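PDB 3BF7: esterase YbfF from Escherichia coli, which probably hydrolyses ester and thioester substrates, as an alpha/beta-hydrolase esterase whose helical cap helps form the substrate-binding crevice. Local coordinates for residues I19-G24 with D30-L35; A94-T99 with I114-Y119. The protein carries 1 engineered substitution. All blocks are in the same frame, centred on the assembly; numbering follows the deposited sequence.

Contact 1: residues I19-G24 with D30-L35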
loop_
_atom_site.group_PDB
_atom_site.type_symbol
_atom_site.label_atom_id
_atom_site.label_comp_id
_atom_site.label_asym_id
_atom_site.label_seq_id
_atom_site.Cartn_x
_atom_site.Cartn_y
_atom_site.Cartn_z
ATOM N N ILE A 19 -3.259 3.168 -14.085
ATOM C CA ILE A 19 -2.482 2.904 -12.881
ATOM C C ILE A 19 -3.386 2.684 -11.676
ATOM O O ILE A 19 -4.259 3.499 -11.383
ATOM C CB ILE A 19 -1.512 4.072 -12.567
ATOM C CG1 ILE A 19 -0.455 4.183 -13.672
ATOM C CG2 ILE A 19 -0.855 3.860 -11.200
ATOM C CD1 ILE A 19 0.514 5.339 -13.491
ATOM N N VAL A 20 -3.171 1.563 -10.996
ATOM C CA VAL A 20 -3.924 1.214 -9.797
ATOM C C VAL A 20 -2.986 1.441 -8.613
ATOM O O VAL A 20 -1.874 0.912 -8.591
ATOM C CB VAL A 20 -4.368 -0.268 -9.823
ATOM C CG1 VAL A 20 -5.084 -0.625 -8.525
ATOM C CG2 VAL A 20 -5.277 -0.517 -11.019
ATOM N N LEU A 21 -3.440 2.235 -7.646
ATOM C CA LEU A 21 -2.661 2.562 -6.452
ATOM C C LEU A 21 -3.231 1.805 -5.259
ATOM O O LEU A 21 -4.440 1.853 -5.007
ATOM C CB LEU A 21 -2.719 4.070 -6.197
ATOM C CG LEU A 21 -2.174 4.950 -7.322
ATOM C CD1 LEU A 21 -2.626 6.384 -7.114
ATOM C CD2 LEU A 21 -0.661 4.860 -7.367
ATOM N N VAL A 22 -2.353 1.129 -4.520
ATOM C CA VAL A 22 -2.753 0.311 -3.377
ATOM C C VAL A 22 -2.005 0.697 -2.098
ATOM O O VAL A 22 -0.788 0.541 -2.005
ATOM C CB VAL A 22 -2.500 -1.189 -3.681
ATOM C CG1 VAL A 22 -3.191 -2.057 -2.643
ATOM C CG2 VAL A 22 -2.984 -1.528 -5.087
ATOM N N HIS A 23 -2.753 1.189 -1.114
ATOM C CA HIS A 23 -2.203 1.628 0.167
ATOM C C HIS A 23 -1.756 0.494 1.094
ATOM O O HIS A 23 -1.971 -0.686 0.810
ATOM C CB HIS A 23 -3.248 2.482 0.889
ATOM C CG HIS A 23 -4.443 1.702 1.338
ATOM N ND1 HIS A 23 -4.426 0.897 2.456
ATOM C CD2 HIS A 23 -5.671 1.549 0.786
ATOM C CE1 HIS A 23 -5.590 0.281 2.572
ATOM N NE2 HIS A 23 -6.363 0.659 1.569
ATOM N N GLY A 24 -1.159 0.878 2.223
ATOM C CA GLY A 24 -0.663 -0.082 3.197
ATOM C C GLY A 24 -1.548 -0.276 4.415
ATOM O O GLY A 24 -2.650 0.271 4.496
ATOM N N ASP A 30 -7.077 7.270 0.047
ATOM C CA ASP A 30 -6.555 8.624 -0.023
ATOM C C ASP A 30 -5.042 8.681 0.222
ATOM O O ASP A 30 -4.391 9.650 -0.169
ATOM C CB ASP A 30 -7.260 9.515 1.004
ATOM C CG ASP A 30 -8.532 10.140 0.464
ATOM O OD1 ASP A 30 -8.980 9.742 -0.632
ATOM O OD2 ASP A 30 -9.088 11.032 1.141
ATOM N N ASN A 31 -4.469 7.643 0.829
ATOM C CA ASN A 31 -3.047 7.693 1.158
ATOM C C ASN A 31 -2.048 7.866 0.022
ATOM O O ASN A 31 -1.004 8.483 0.225
ATOM C CB ASN A 31 -2.635 6.496 2.012
ATOM C CG ASN A 31 -1.338 6.754 2.762
ATOM O OD1 ASN A 31 -1.252 7.673 3.581
ATOM N ND2 ASN A 31 -0.320 5.959 2.477
ATOM N N LEU A 32 -2.330 7.321 -1.157
ATOM C CA LEU A 32 -1.415 7.502 -2.281
ATOM C C LEU A 32 -1.958 8.571 -3.224
ATOM O O LEU A 32 -1.545 8.665 -4.380
ATOM C CB LEU A 32 -1.195 6.183 -3.032
ATOM C CG LEU A 32 -0.210 5.196 -2.391
ATOM C CD1 LEU A 32 -0.681 4.791 -1.006
ATOM C CD2 LEU A 32 -0.068 3.974 -3.285
ATOM N N GLY A 33 -2.880 9.381 -2.711
ATOM C CA GLY A 33 -3.466 10.444 -3.506
ATOM C C GLY A 33 -2.424 11.413 -4.036
ATOM O O GLY A 33 -2.573 11.949 -5.135
ATOM N N VAL A 34 -1.365 11.645 -3.266
ATOM C CA VAL A 34 -0.317 12.558 -3.700
ATOM C C VAL A 34 0.308 12.062 -5.004
ATOM O O VAL A 34 0.702 12.862 -5.856
ATOM C CB VAL A 34 0.775 12.724 -2.611
ATOM C CG1 VAL A 34 1.443 11.386 -2.316
ATOM C CG2 VAL A 34 1.798 13.754 -3.059
ATOM N N LEU A 35 0.388 10.745 -5.171
ATOM C CA LEU A 35 0.947 10.188 -6.397
ATOM C C LEU A 35 -0.097 10.263 -7.512
ATOM O O LEU A 35 0.224 10.599 -8.652
ATOM C CB LEU A 35 1.386 8.734 -6.175
ATOM C CG LEU A 35 2.397 8.497 -5.047
ATOM C CD1 LEU A 35 2.789 7.022 -5.009
ATOM C CD2 LEU A 35 3.622 9.373 -5.254
#
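Leu32 lays its isobutyl group over the end of strand 19-22, its two methyls resting on successive residues. Leu32 CD2 comes to 3.7 Å from Val22 O and 3.9 Å from Leu21 CB. Leu32 CD1 reaches past the strand end to His23, 3.7 Å from His23 CA. With CG anti to its own carbonyl carbon (chi1 -79°), the Leu32 side chain is directed at the strand and its fork spans the step from Leu21 to His23. Leu21 answers from the strand: its CD1 rises beside the Leu32 carbonyl, 3.7 Å from Leu32 O. That oxygen accepts Leu35 N in the first turn of helix 33-39, Leu32 being the N-cap residue.

The imidazole of His23 leads away from Leu32 and is gripped at both nitrogens. His23 ND1 donates to Gly24 O at 2.8 Å, nearly straight at 161° and with the oxygen in the ring plane; His23 NE2 accepts from Val50 N. These bonds fix the ring's rotation just after the strand, in the loop that in this fold usually carries part of the oxyanion hole.

The contact joins the first strand and helix of the beta-alpha-beta unit 19-22, 33-39, 45-48. Strand 19-22 runs between parallel strands 45-48 and 83-88, and helix 33-39 rests on helix 241-253, with Leu35 against Val244 and Leu245.

Contact 2: residues A94-T99 with I114-Y119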
loop_
_atom_site.group_PDB
_atom_site.type_symbol
_atom_site.label_atom_id
_atom_site.label_comp_id
_atom_site.label_asym_id
_atom_site.label_seq_id
_atom_site.Cartn_x
_atom_site.Cartn_y
_atom_site.Cartn_z
ATOM N N ALA A 94 0.553 -6.970 -1.836
ATOM C CA ALA A 94 -0.604 -7.439 -2.596
ATOM C C ALA A 94 -0.300 -7.391 -4.096
ATOM O O ALA A 94 -0.630 -8.316 -4.842
ATOM C CB ALA A 94 -1.825 -6.581 -2.279
ATOM N N VAL A 95 0.337 -6.309 -4.534
ATOM C CA VAL A 95 0.689 -6.144 -5.937
ATOM C C VAL A 95 1.745 -7.166 -6.357
ATOM O O VAL A 95 1.681 -7.713 -7.459
ATOM C CB VAL A 95 1.194 -4.708 -6.195
ATOM C CG1 VAL A 95 1.867 -4.611 -7.558
ATOM C CG2 VAL A 95 0.022 -3.737 -6.095
ATOM N N MET A 96 2.719 -7.425 -5.489
ATOM C CA MET A 96 3.728 -8.420 -5.824
ATOM C C MET A 96 3.074 -9.799 -5.917
ATOM O O MET A 96 3.415 -10.593 -6.792
ATOM C CB MET A 96 4.857 -8.433 -4.791
ATOM C CG MET A 96 5.750 -7.200 -4.867
ATOM S SD MET A 96 7.190 -7.255 -3.778
ATOM C CE MET A 96 6.414 -7.050 -2.170
ATOM N N ALA A 97 2.132 -10.086 -5.023
ATOM C CA ALA A 97 1.443 -11.372 -5.047
ATOM C C ALA A 97 0.626 -11.517 -6.331
ATOM O O ALA A 97 0.430 -12.630 -6.825
ATOM C CB ALA A 97 0.538 -11.505 -3.828
ATOM N N LEU A 98 0.153 -10.397 -6.871
ATOM C CA LEU A 98 -0.628 -10.432 -8.099
ATOM C C LEU A 98 0.201 -10.970 -9.264
ATOM O O LEU A 98 -0.347 -11.587 -10.176
ATOM C CB LEU A 98 -1.158 -9.035 -8.438
ATOM C CG LEU A 98 -2.003 -8.928 -9.716
ATOM C CD1 LEU A 98 -3.241 -9.808 -9.611
ATOM C CD2 LEU A 98 -2.400 -7.476 -9.937
ATOM N N THR A 99 1.514 -10.751 -9.244
ATOM C CA THR A 99 2.347 -11.255 -10.334
ATOM C C THR A 99 2.313 -12.778 -10.404
ATOM O O THR A 99 2.491 -13.356 -11.475
ATOM C CB THR A 99 3.836 -10.815 -10.215
ATOM O OG1 THR A 99 4.447 -11.446 -9.083
ATOM C CG2 THR A 99 3.943 -9.305 -10.089
ATOM N N ILE A 114 8.980 -1.766 0.762
ATOM C CA ILE A 114 8.527 -3.099 1.111
ATOM C C ILE A 114 9.334 -4.148 0.345
ATOM O O ILE A 114 9.796 -3.906 -0.776
ATOM C CB ILE A 114 7.015 -3.248 0.776
ATOM C CG1 ILE A 114 6.462 -4.561 1.329
ATOM C CG2 ILE A 114 6.801 -3.166 -0.730
ATOM C CD1 ILE A 114 6.434 -4.617 2.839
ATOM N N ALA A 115 9.514 -5.306 0.968
ATOM C CA ALA A 115 10.224 -6.418 0.347
ATOM C C ALA A 115 9.319 -7.644 0.447
ATOM O O ALA A 115 8.504 -7.749 1.368
ATOM C CB ALA A 115 11.541 -6.680 1.064
ATOM N N PRO A 116 9.435 -8.579 -0.508
ATOM C CA PRO A 116 8.616 -9.795 -0.501
ATOM C C PRO A 116 9.203 -10.802 0.481
ATOM O O PRO A 116 9.798 -11.812 0.092
ATOM C CB PRO A 116 8.686 -10.261 -1.952
ATOM C CG PRO A 116 10.070 -9.862 -2.353
ATOM C CD PRO A 116 10.219 -8.476 -1.752
ATOM N N VAL A 117 9.026 -10.502 1.764
ATOM C CA VAL A 117 9.548 -11.332 2.834
ATOM C C VAL A 117 8.638 -11.310 4.054
ATOM O O VAL A 117 7.844 -10.387 4.235
ATOM C CB VAL A 117 10.936 -10.824 3.309
ATOM C CG1 VAL A 117 11.931 -10.852 2.159
ATOM C CG2 VAL A 117 10.809 -9.409 3.884
ATOM N N ASP A 118 8.765 -12.346 4.876
ATOM C CA ASP A 118 8.033 -12.434 6.135
ATOM C C ASP A 118 8.996 -11.750 7.110
ATOM O O ASP A 118 10.096 -12.249 7.353
ATOM C CB ASP A 118 7.847 -13.898 6.536
ATOM C CG ASP A 118 7.047 -14.063 7.817
ATOM O OD1 ASP A 118 6.958 -13.104 8.613
ATOM O OD2 ASP A 118 6.512 -15.173 8.032
ATOM N N TYR A 119 8.600 -10.609 7.660
ATOM C CA TYR A 119 9.483 -9.888 8.570
ATOM C C TYR A 119 9.648 -10.541 9.940
ATOM O O TYR A 119 10.572 -10.209 10.679
ATOM C CB TYR A 119 9.018 -8.438 8.706
ATOM C CG TYR A 119 9.222 -7.632 7.439
ATOM C CD1 TYR A 119 10.487 -7.159 7.084
ATOM C CD2 TYR A 119 8.154 -7.351 6.591
ATOM C CE1 TYR A 119 10.679 -6.422 5.913
ATOM C CE2 TYR A 119 8.336 -6.617 5.421
ATOM C CZ TYR A 119 9.595 -6.154 5.090
ATOM O OH TYR A 119 9.761 -5.411 3.942
#
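The helix that follows the probable nucleophile elbow of this alpha/beta hydrolase, 90-101, meets here the loop leaving strand 106-112, just past the aspartate of the likely catalytic triad. Met96 carries the contact from the helix side. Its sulfur sits against the ring of Pro116, with Met96 SD 3.8 Å from both Pro116 CB and Pro116 CD, and the two side chains cross at about a right angle. A bend at the last torsion (chi3 -71°) swings the methyl along the loop backbone, where Met96 CE lies 3.8 Å from Pro116 N and 4.0 Å from Ala115 C. The same methyl touches Ile114 more loosely, Met96 CE standing 4.2 Å from Ile114 CG2. Cutting Met96 back to an alanine would probably open a gap, since the Pro116 ring and the Ala115-Pro116 backbone would lose the sulfur and methyl lying against them.

The loop has bonds of its own. Pro116 is the centre of an inverse gamma turn, and the chain then folds back so that Tyr119 OH accepts Ala115 N at 3.0 Å, with a bent angle of 141°; Val117 CG2 covers one face of the Tyr119 ring near its rim. On the helix, Thr99 OG1 donates to Met96 O at 2.7 Å, in the carbonyl plane, and that oxygen also takes Thr99 N.

Helix 90-101 leans on helix 64-78 through Ala97 and on strands 83-88 and 106-112 through Leu98. On the loop side, Gln220 at the end of helix 214-220 holds Pro116 O, and Trp188 touches the proline.

Overall arrangement
Contact 1 and contact 2 lie with their centres about 16 Å apart and follow one another along the chain. They meet directly through packing, where Val22 CG2, on the strand of contact 1, comes to 3.9 Å from Val95 CG2 on the helix of contact 2. Both border the probable active site. Val22 and Ile114 each touch the probable nucleophile elbow, whose pattern includes Ser89, and Ile114 directly follows Asp113, which with Ser89 and His234 has the geometry of a Ser-His-Asp triad. Strand 19-22, through Val22, and the start of the loop after strand 106-112, through Ile114, thus both flank the presumed catalytic centre.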